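Local structure of polyketide biosynthesis cytochrome P450 PksS (Bacillus subtilis, 4YZR) at residues A[54-59]-A[300-305]; A[124-129]-A[143-148]; A[248-253]-A[363-368]. The protein is a heme-dependent cytochrome P450 monooxygenase that acts on dihydrobacillaene in the biosynthesis of the polyketide antibiotic bacillaene. All coordinates share one frame; numbering follows the deposited sequence.

Contact 1 (A[54-59]-A[300-305]); sequences MAFLKD and FTYKGH
The first torsions start Phe56 and Tyr302 on the way to each other: CG of Phe56 lies anti to its carbonyl carbon (chi1 -79°), CG of Tyr302 anti to its backbone N (chi1 -175°). The result is an edge-to-face pair that packs helix 50-58 on strand 300-302, the first strand of a hairpin with 305-307 turned by the type I' turn Tyr302-His305, away from the annotated heme site. Phe56 CE1 sits 3.6 Å above the plane of the Tyr302 ring, over its centre, with the two planes at 57°, so a slightly positive ring hydrogen faces the pi cloud. CE2 of Phe56 lies 4.0 Å from CZ of Phe300, at the edge of the Phe300 ring. Alanine suits position 55, where its short CB rests 3.5 Å from Tyr302 OH. Asp59 and Phe300 reach toward each other tip to tip, with OD2 3.7 Å from CZ. The direct join is mainly apolar and aromatic packing, with polar ends held from outside the two segments: Asp52 hydrogen-bonds Tyr302 OH, and Arg61, which pairs with Asp59 and makes a cation-pi contact with Phe300, probably helps a carboxylate to sit beside an aromatic ring.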
loop_
_atom_site.group_PDB
_atom_site.type_symbol
_atom_site.label_atom_id
_atom_site.label_comp_id
_atom_site.label_asym_id
_atom_site.label_seq_id
_atom_site.Cartn_x
_atom_site.Cartn_y
_atom_site.Cartn_z
ATOM N N MET A 54 14.851 -8.765 -6.710
ATOM C CA MET A 54 15.111 -9.758 -5.634
ATOM C C MET A 54 16.478 -9.637 -5.074
ATOM O O MET A 54 16.613 -9.690 -3.834
ATOM C CB MET A 54 14.770 -11.192 -6.059
ATOM C CG MET A 54 13.339 -11.495 -6.296
ATOM S SD MET A 54 12.429 -11.419 -4.730
ATOM C CE MET A 54 13.290 -12.467 -3.673
ATOM N N ALA A 55 17.472 -9.501 -5.895
ATOM C CA ALA A 55 18.857 -9.393 -5.368
ATOM C C ALA A 55 18.966 -8.185 -4.459
ATOM O O ALA A 55 19.482 -8.228 -3.310
ATOM C CB ALA A 55 19.825 -9.255 -6.499
ATOM N N PHE A 56 18.453 -7.022 -4.843
ATOM C CA PHE A 56 18.515 -5.824 -4.002
ATOM C C PHE A 56 17.671 -5.895 -2.791
ATOM O O PHE A 56 18.040 -5.298 -1.747
ATOM C CB PHE A 56 18.208 -4.561 -4.813
ATOM C CG PHE A 56 19.376 -4.090 -5.631
ATOM C CD1 PHE A 56 19.593 -4.554 -6.913
ATOM C CD2 PHE A 56 20.281 -3.153 -5.089
ATOM C CE1 PHE A 56 20.700 -4.128 -7.655
ATOM C CE2 PHE A 56 21.336 -2.704 -5.875
ATOM C CZ PHE A 56 21.551 -3.247 -7.113
ATOM N N LEU A 57 16.577 -6.639 -2.782
ATOM C CA LEU A 57 15.755 -6.828 -1.570
ATOM C C LEU A 57 16.415 -7.681 -0.524
ATOM O O LEU A 57 16.066 -7.550 0.647
ATOM C CB LEU A 57 14.354 -7.331 -2.007
ATOM C CG LEU A 57 13.490 -6.332 -2.716
ATOM C CD1 LEU A 57 12.275 -6.971 -3.353
ATOM C CD2 LEU A 57 13.042 -5.254 -1.742
ATOM N N LYS A 58 17.342 -8.495 -0.925
ATOM C CA LYS A 58 18.074 -9.399 -0.012
ATOM C C LYS A 58 19.444 -8.882 0.320
ATOM O O LYS A 58 20.146 -9.536 1.114
ATOM C CB LYS A 58 18.229 -10.768 -0.767
ATOM C CG LYS A 58 16.865 -11.422 -0.914
ATOM C CD LYS A 58 17.074 -12.877 -1.306
ATOM C CE LYS A 58 16.729 -13.191 -2.718
ATOM N NZ LYS A 58 15.982 -14.483 -2.687
ATOM N N ASP A 59 19.915 -7.824 -0.279
ATOM C CA ASP A 59 21.336 -7.455 -0.223
ATOM C C ASP A 59 21.540 -6.647 1.065
ATOM O O ASP A 59 21.003 -5.592 1.290
ATOM C CB ASP A 59 21.608 -6.575 -1.442
ATOM C CG ASP A 59 23.040 -6.252 -1.637
ATOM O OD1 ASP A 59 23.846 -6.239 -0.640
ATOM O OD2 ASP A 59 23.452 -5.805 -2.731
ATOM N N PHE A 300 29.814 -0.637 -4.460
ATOM C CA PHE A 300 29.931 -1.968 -4.980
ATOM C C PHE A 300 29.524 -2.026 -6.424
ATOM O O PHE A 300 28.773 -1.124 -6.947
ATOM C CB PHE A 300 29.137 -2.984 -4.144
ATOM C CG PHE A 300 27.597 -2.798 -4.154
ATOM C CD1 PHE A 300 26.988 -2.000 -3.200
ATOM C CD2 PHE A 300 26.813 -3.535 -5.009
ATOM C CE1 PHE A 300 25.589 -1.863 -3.163
ATOM C CE2 PHE A 300 25.421 -3.409 -4.966
ATOM C CZ PHE A 300 24.849 -2.613 -4.002
ATOM N N THR A 301 29.922 -3.063 -7.121
ATOM C CA THR A 301 29.533 -3.247 -8.467
ATOM C C THR A 301 28.465 -4.353 -8.602
ATOM O O THR A 301 28.510 -5.373 -7.931
ATOM C CB THR A 301 30.752 -3.724 -9.348
ATOM O OG1 THR A 301 31.745 -2.735 -9.224
ATOM C CG2 THR A 301 30.444 -3.877 -10.795
ATOM N N TYR A 302 27.465 -4.040 -9.407
ATOM C CA TYR A 302 26.398 -4.990 -9.700
ATOM C C TYR A 302 26.148 -5.012 -11.143
ATOM O O TYR A 302 25.758 -4.024 -11.739
ATOM C CB TYR A 302 25.088 -4.547 -8.947
ATOM C CG TYR A 302 23.951 -5.575 -9.109
ATOM C CD1 TYR A 302 23.074 -5.529 -10.179
ATOM C CD2 TYR A 302 23.812 -6.603 -8.201
ATOM C CE1 TYR A 302 22.091 -6.466 -10.367
ATOM C CE2 TYR A 302 22.865 -7.635 -8.440
ATOM C CZ TYR A 302 21.954 -7.495 -9.448
ATOM O OH TYR A 302 21.042 -8.486 -9.685
ATOM N N LYS A 303 26.427 -6.155 -11.812
ATOM C CA LYS A 303 26.246 -6.309 -13.276
ATOM C C LYS A 303 26.994 -5.228 -14.077
ATOM O O LYS A 303 26.455 -4.616 -14.982
ATOM C CB LYS A 303 24.752 -6.447 -13.685
ATOM C CG LYS A 303 24.106 -7.772 -13.240
ATOM C CD LYS A 303 22.755 -8.039 -13.799
ATOM C CE LYS A 303 22.234 -9.371 -13.325
ATOM N NZ LYS A 303 20.845 -9.636 -13.785
ATOM N N GLY A 304 28.167 -4.911 -13.573
ATOM C CA GLY A 304 29.018 -3.872 -14.201
ATOM C C GLY A 304 28.745 -2.442 -13.814
ATOM O O GLY A 304 29.394 -1.519 -14.305
ATOM N N HIS A 305 27.724 -2.209 -12.993
ATOM C CA HIS A 305 27.325 -0.856 -12.589
ATOM C C HIS A 305 27.920 -0.493 -11.309
ATOM O O HIS A 305 27.923 -1.267 -10.388
ATOM C CB HIS A 305 25.759 -0.739 -12.475
ATOM C CG HIS A 305 25.066 -0.990 -13.761
ATOM N ND1 HIS A 305 24.595 -2.243 -14.102
ATOM C CD2 HIS A 305 24.852 -0.205 -14.854
ATOM C CE1 HIS A 305 24.107 -2.213 -15.320
ATOM N NE2 HIS A 305 24.223 -0.982 -15.780
#

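Contact 2 (A[124-129]-A[143-148]); sequences QIAEQL and KSFASP
Leu129, in helix 119-133, and Phe145, in the segment 143-148, bring their backbones to within 6.2 Å from CA to CA, where the second helix widens into a pi-type turn over 143-146. Leu129 is the centre of the packing. Its CB is 3.8 Å from Ser144 O and 4.0 Å from Phe145 CD1, and it meets the Phe145 ring at the edge, in the ring plane. Farther out, the Leu129 side chain crosses that of Pro148 obliquely, its CD2 4.0 Å from Pro148 CB and as close to CG. Phe145 CG is anti to the backbone N (chi1 -169°), and the ring presents the same edge to Ala126, whose carbonyl O is 4.0 Å from CE1. Ala365 and Leu369 of helix 355-372 also touch the Phe145 side chain. Small Ala126 lets the phenylalanine come near the helix backbone, and proline fits the first turn of helix 148-158, where an amide hydrogen is not needed for the helix pattern. This is plain packing away from the heme, joining helix 119-133 to the turn that follows strand 138-140 and leads into helix 148-158. A water bridges the two backbones, donating to Leu129 O at 2.8 Å and to Ser144 O at 2.7 Å. Two carbonyl oxygens cannot bond each other, so the chemistry implies an apolar join in which the water supplies both protons and satisfies two acceptors at once.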
loop_
_atom_site.group_PDB
_atom_site.type_symbol
_atom_site.label_atom_id
_atom_site.label_comp_id
_atom_site.label_asym_id
_atom_site.label_seq_id
_atom_site.Cartn_x
_atom_site.Cartn_y
_atom_site.Cartn_z
ATOM N N GLN A 124 -19.930 -6.600 6.857
ATOM C CA GLN A 124 -21.022 -5.740 7.232
ATOM C C GLN A 124 -20.772 -4.370 6.685
ATOM O O GLN A 124 -21.707 -3.730 6.167
ATOM C CB GLN A 124 -21.218 -5.656 8.746
ATOM C CG GLN A 124 -21.833 -6.873 9.280
ATOM C CD GLN A 124 -21.998 -6.691 10.771
ATOM O OE1 GLN A 124 -22.804 -5.843 11.176
ATOM N NE2 GLN A 124 -21.211 -7.422 11.581
ATOM N N ILE A 125 -19.547 -3.883 6.749
ATOM C CA ILE A 125 -19.210 -2.559 6.154
ATOM C C ILE A 125 -19.420 -2.581 4.713
ATOM O O ILE A 125 -20.074 -1.639 4.130
ATOM C CB ILE A 125 -17.730 -2.174 6.479
ATOM C CG1 ILE A 125 -17.542 -2.006 7.971
ATOM C CG2 ILE A 125 -17.288 -0.936 5.726
ATOM C CD1 ILE A 125 -16.072 -2.125 8.354
ATOM N N ALA A 126 -19.000 -3.572 4.006
ATOM C CA ALA A 126 -19.217 -3.667 2.568
ATOM C C ALA A 126 -20.676 -3.627 2.219
ATOM O O ALA A 126 -21.079 -2.880 1.307
ATOM C CB ALA A 126 -18.554 -4.870 1.911
ATOM N N GLU A 127 -21.457 -4.413 2.919
ATOM C CA GLU A 127 -22.929 -4.446 2.623
ATOM C C GLU A 127 -23.587 -3.172 2.916
ATOM O O GLU A 127 -24.418 -2.707 2.054
ATOM C CB GLU A 127 -23.529 -5.658 3.327
ATOM C CG GLU A 127 -23.001 -7.019 2.772
ATOM C CD GLU A 127 -23.049 -7.293 1.233
ATOM O OE1 GLU A 127 -24.062 -7.056 0.615
ATOM O OE2 GLU A 127 -22.150 -7.942 0.699
ATOM N N GLN A 128 -23.237 -2.432 3.894
ATOM C CA GLN A 128 -23.786 -1.127 4.158
ATOM C C GLN A 128 -23.421 -0.147 3.077
ATOM O O GLN A 128 -24.243 0.676 2.627
ATOM C CB GLN A 128 -23.287 -0.557 5.503
ATOM C CG GLN A 128 -23.652 0.853 5.878
ATOM C CD GLN A 128 -22.770 1.964 5.274
ATOM O OE1 GLN A 128 -21.568 2.069 5.592
ATOM N NE2 GLN A 128 -23.377 2.872 4.497
ATOM N N LEU A 129 -22.176 -0.168 2.605
ATOM C CA LEU A 129 -21.787 0.753 1.553
ATOM C C LEU A 129 -22.510 0.434 0.277
ATOM O O LEU A 129 -22.965 1.363 -0.475
ATOM C CB LEU A 129 -20.250 0.734 1.294
ATOM C CG LEU A 129 -19.438 1.248 2.463
ATOM C CD1 LEU A 129 -17.988 0.844 2.270
ATOM C CD2 LEU A 129 -19.571 2.761 2.591
ATOM N N LYS A 143 -15.312 7.201 -4.237
ATOM C CA LYS A 143 -16.013 7.814 -3.158
ATOM C C LYS A 143 -16.939 6.929 -2.381
ATOM O O LYS A 143 -17.136 7.065 -1.148
ATOM C CB LYS A 143 -16.726 9.069 -3.729
ATOM C CG LYS A 143 -17.386 9.947 -2.700
ATOM C CD LYS A 143 -18.056 11.168 -3.400
ATOM C CE LYS A 143 -19.136 10.889 -4.450
ATOM N NZ LYS A 143 -19.999 9.688 -4.207
ATOM N N SER A 144 -17.631 6.055 -3.120
ATOM C CA SER A 144 -18.700 5.263 -2.560
ATOM C C SER A 144 -18.277 3.991 -1.906
ATOM O O SER A 144 -19.045 3.408 -1.187
ATOM C CB SER A 144 -19.762 4.985 -3.618
ATOM O OG SER A 144 -19.289 4.143 -4.596
ATOM N N PHE A 145 -17.084 3.461 -2.267
ATOM C CA PHE A 145 -16.811 2.080 -1.865
ATOM C C PHE A 145 -15.292 1.876 -1.605
ATOM O O PHE A 145 -14.942 1.483 -0.464
ATOM C CB PHE A 145 -17.252 1.131 -3.025
ATOM C CG PHE A 145 -17.268 -0.357 -2.659
ATOM C CD1 PHE A 145 -18.081 -0.822 -1.684
ATOM C CD2 PHE A 145 -16.479 -1.223 -3.385
ATOM C CE1 PHE A 145 -18.094 -2.185 -1.338
ATOM C CE2 PHE A 145 -16.528 -2.572 -3.120
ATOM C CZ PHE A 145 -17.286 -3.015 -2.108
ATOM N N ALA A 146 -14.443 2.145 -2.537
ATOM C CA ALA A 146 -12.977 1.793 -2.386
ATOM C C ALA A 146 -12.379 2.668 -1.370
ATOM O O ALA A 146 -11.519 2.176 -0.595
ATOM C CB ALA A 146 -12.308 1.927 -3.693
ATOM N N SER A 147 -12.662 3.993 -1.284
ATOM C CA SER A 147 -12.092 4.849 -0.241
ATOM C C SER A 147 -12.694 4.613 1.141
ATOM O O SER A 147 -11.976 4.459 2.130
ATOM C CB SER A 147 -12.180 6.326 -0.666
ATOM O OG SER A 147 -11.508 6.579 -1.901
ATOM N N PRO A 148 -14.039 4.521 1.302
ATOM C CA PRO A 148 -14.602 4.410 2.674
ATOM C C PRO A 148 -14.369 3.092 3.310
ATOM O O PRO A 148 -14.148 3.031 4.490
ATOM C CB PRO A 148 -16.110 4.726 2.519
ATOM C CG PRO A 148 -16.336 4.565 1.051
ATOM C CD PRO A 148 -15.100 4.876 0.307
HETATM O O HOH W 1 -21.647 3.844 -0.456
#

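Contact 3 (A[248-253]-A[363-368]); sequences NLLGSG and HIAFKA
Phe366 reaches from helix 355-372 to Leu249, Leu250 and Gly253 of helix 228-259; the short segments run 10.5 Å apart at a signed crossing angle of -29°. From CB, the first torsion sets CG anti to the carbonyl carbon and beside the backbone N (chi1 -63°), and the ring then extends from this base toward the opposite helix. Its outer carbons do the touching. CE1 comes 3.6 Å from Leu250 O and 3.9 Å from Gly253 C. At the tip, CZ lies 3.5 Å from Leu249 O, which sits at the ring edge in the ring plane, and 3.9 Å from Gly253 CA. Both oxygens have conventional donors as well, Gly253 N for Leu249 O and the Thr254 hydroxyl for Leu250 O, so the ring hydrogens add at most a weak electrostatic attraction. Glycine suits position 253 because a CB there would lie about 2.5 Å from Phe366 CZ; its bare backbone admits the ring tip against the helix.

Leu250 CD2 lies over one face of the ring, nearest CZ, and also packs 3.8 Å from Ala365 CB, where the single methyl of Ala365 meets the leucine branch; Leu250 and Ala365 are the nearest pair of CA atoms. Leu281 of helix 274-285 also touches Phe366. Leu249, whose CG lies near Phe366 CZ, also touches the heme, so this packing reaches the pocket wall. The arrangement is that of the cytochrome P450 core, in which the long helix 228-259 crosses the heme pocket and packs against the L helix (355-372), which follows the loop carrying Cys352, by similarity the axial ligand of the heme iron.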
loop_
_atom_site.group_PDB
_atom_site.type_symbol
_atom_site.label_atom_id
_atom_site.label_comp_id
_atom_site.label_asym_id
_atom_site.label_seq_id
_atom_site.Cartn_x
_atom_site.Cartn_y
_atom_site.Cartn_z
ATOM N N ASN A 248 -6.297 1.786 -2.942
ATOM C CA ASN A 248 -5.866 1.623 -4.319
ATOM C C ASN A 248 -6.004 0.174 -4.747
ATOM O O ASN A 248 -6.293 -0.037 -5.947
ATOM C CB ASN A 248 -4.485 2.197 -4.523
ATOM C CG ASN A 248 -4.474 3.678 -4.447
ATOM O OD1 ASN A 248 -5.572 4.245 -4.714
ATOM N ND2 ASN A 248 -3.404 4.250 -4.127
ATOM N N LEU A 249 -5.753 -0.798 -3.923
ATOM C CA LEU A 249 -6.066 -2.159 -4.344
ATOM C C LEU A 249 -7.522 -2.239 -4.798
ATOM O O LEU A 249 -7.878 -2.834 -5.826
ATOM C CB LEU A 249 -5.787 -3.192 -3.265
ATOM C CG LEU A 249 -6.237 -4.628 -3.535
ATOM C CD1 LEU A 249 -5.628 -5.230 -4.803
ATOM C CD2 LEU A 249 -5.959 -5.549 -2.364
ATOM N N LEU A 250 -8.424 -1.734 -3.939
ATOM C CA LEU A 250 -9.839 -1.877 -4.271
ATOM C C LEU A 250 -10.191 -1.111 -5.472
ATOM O O LEU A 250 -10.986 -1.581 -6.318
ATOM C CB LEU A 250 -10.669 -1.424 -3.096
ATOM C CG LEU A 250 -10.539 -2.197 -1.803
ATOM C CD1 LEU A 250 -11.452 -1.753 -0.688
ATOM C CD2 LEU A 250 -10.541 -3.682 -1.954
ATOM N N GLY A 251 -9.689 0.125 -5.640
ATOM C CA GLY A 251 -10.054 0.923 -6.785
ATOM C C GLY A 251 -9.483 0.403 -8.078
ATOM O O GLY A 251 -10.169 0.209 -9.098
ATOM N N SER A 252 -8.151 0.238 -8.076
ATOM C CA SER A 252 -7.497 -0.227 -9.251
ATOM C C SER A 252 -7.851 -1.642 -9.578
ATOM O O SER A 252 -7.901 -1.997 -10.738
ATOM C CB SER A 252 -5.987 -0.099 -9.084
ATOM O OG SER A 252 -5.620 1.252 -8.921
ATOM N N GLY A 253 -8.088 -2.466 -8.586
ATOM C CA GLY A 253 -8.561 -3.842 -8.878
ATOM C C GLY A 253 -9.921 -3.823 -9.512
ATOM O O GLY A 253 -10.131 -4.604 -10.451
ATOM N N HIS A 363 -10.788 -9.640 -0.898
ATOM C CA HIS A 363 -11.692 -10.819 -1.041
ATOM C C HIS A 363 -13.113 -10.359 -0.843
ATOM O O HIS A 363 -13.964 -10.658 -1.698
ATOM C CB HIS A 363 -11.219 -11.852 0.000
ATOM C CG HIS A 363 -12.086 -13.051 0.134
ATOM N ND1 HIS A 363 -13.413 -13.054 0.510
ATOM C CD2 HIS A 363 -11.711 -14.329 0.081
ATOM C CE1 HIS A 363 -13.814 -14.312 0.712
ATOM N NE2 HIS A 363 -12.815 -15.101 0.397
ATOM N N ILE A 364 -13.378 -9.705 0.261
ATOM C CA ILE A 364 -14.732 -9.359 0.637
ATOM C C ILE A 364 -15.275 -8.369 -0.352
ATOM O O ILE A 364 -16.418 -8.481 -0.851
ATOM C CB ILE A 364 -14.794 -8.862 2.041
ATOM C CG1 ILE A 364 -14.533 -10.019 2.973
ATOM C CG2 ILE A 364 -16.138 -8.206 2.309
ATOM C CD1 ILE A 364 -14.222 -9.685 4.403
ATOM N N ALA A 365 -14.544 -7.308 -0.627
ATOM C CA ALA A 365 -15.056 -6.217 -1.401
ATOM C C ALA A 365 -15.316 -6.615 -2.814
ATOM O O ALA A 365 -16.388 -6.237 -3.376
ATOM C CB ALA A 365 -14.072 -5.045 -1.391
ATOM N N PHE A 366 -14.415 -7.269 -3.494
ATOM C CA PHE A 366 -14.636 -7.617 -4.912
ATOM C C PHE A 366 -15.791 -8.570 -5.039
ATOM O O PHE A 366 -16.655 -8.358 -5.896
ATOM C CB PHE A 366 -13.419 -8.200 -5.541
ATOM C CG PHE A 366 -12.213 -7.247 -5.608
ATOM C CD1 PHE A 366 -12.305 -5.951 -6.058
ATOM C CD2 PHE A 366 -10.992 -7.691 -5.216
ATOM C CE1 PHE A 366 -11.092 -5.134 -6.084
ATOM C CE2 PHE A 366 -9.861 -6.939 -5.231
ATOM C CZ PHE A 366 -9.935 -5.653 -5.656
ATOM N N LYS A 367 -15.880 -9.575 -4.187
ATOM C CA LYS A 367 -17.030 -10.526 -4.246
ATOM C C LYS A 367 -18.282 -9.771 -4.014
ATOM O O LYS A 367 -19.322 -10.022 -4.718
ATOM C CB LYS A 367 -16.802 -11.607 -3.269
ATOM C CG LYS A 367 -15.936 -12.717 -3.679
ATOM C CD LYS A 367 -15.751 -13.787 -2.586
ATOM C CE LYS A 367 -16.967 -14.337 -1.924
ATOM N NZ LYS A 367 -16.490 -15.249 -0.812
ATOM N N ALA A 368 -18.373 -8.920 -3.023
ATOM C CA ALA A 368 -19.570 -8.268 -2.655
ATOM C C ALA A 368 -20.019 -7.345 -3.727
ATOM O O ALA A 368 -21.274 -7.278 -4.008
ATOM C CB ALA A 368 -19.470 -7.590 -1.322
#

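From the N terminus, helix 50-58 opens the wide loop that contact 1 closes at strand 300-302, tying the N-terminal part of the fold to the small hairpin. Inside that loop contact 2 is nested whole: it closes a short excursion between helices 119-133 and 141-146. Contact 3 then starts within the loop at 248-253 but ends beyond it at 363-368, so it crosses contact 1 and follows contact 2 in series. Contacts 2 and 3 lie side by side, with centres about 10 Å apart, and touch through Ala146 against Leu250 and Phe145 against Ala365, so that the helices of both contacts form one continuous packing. Contact 1 stands on the opposite side of the chain's centre.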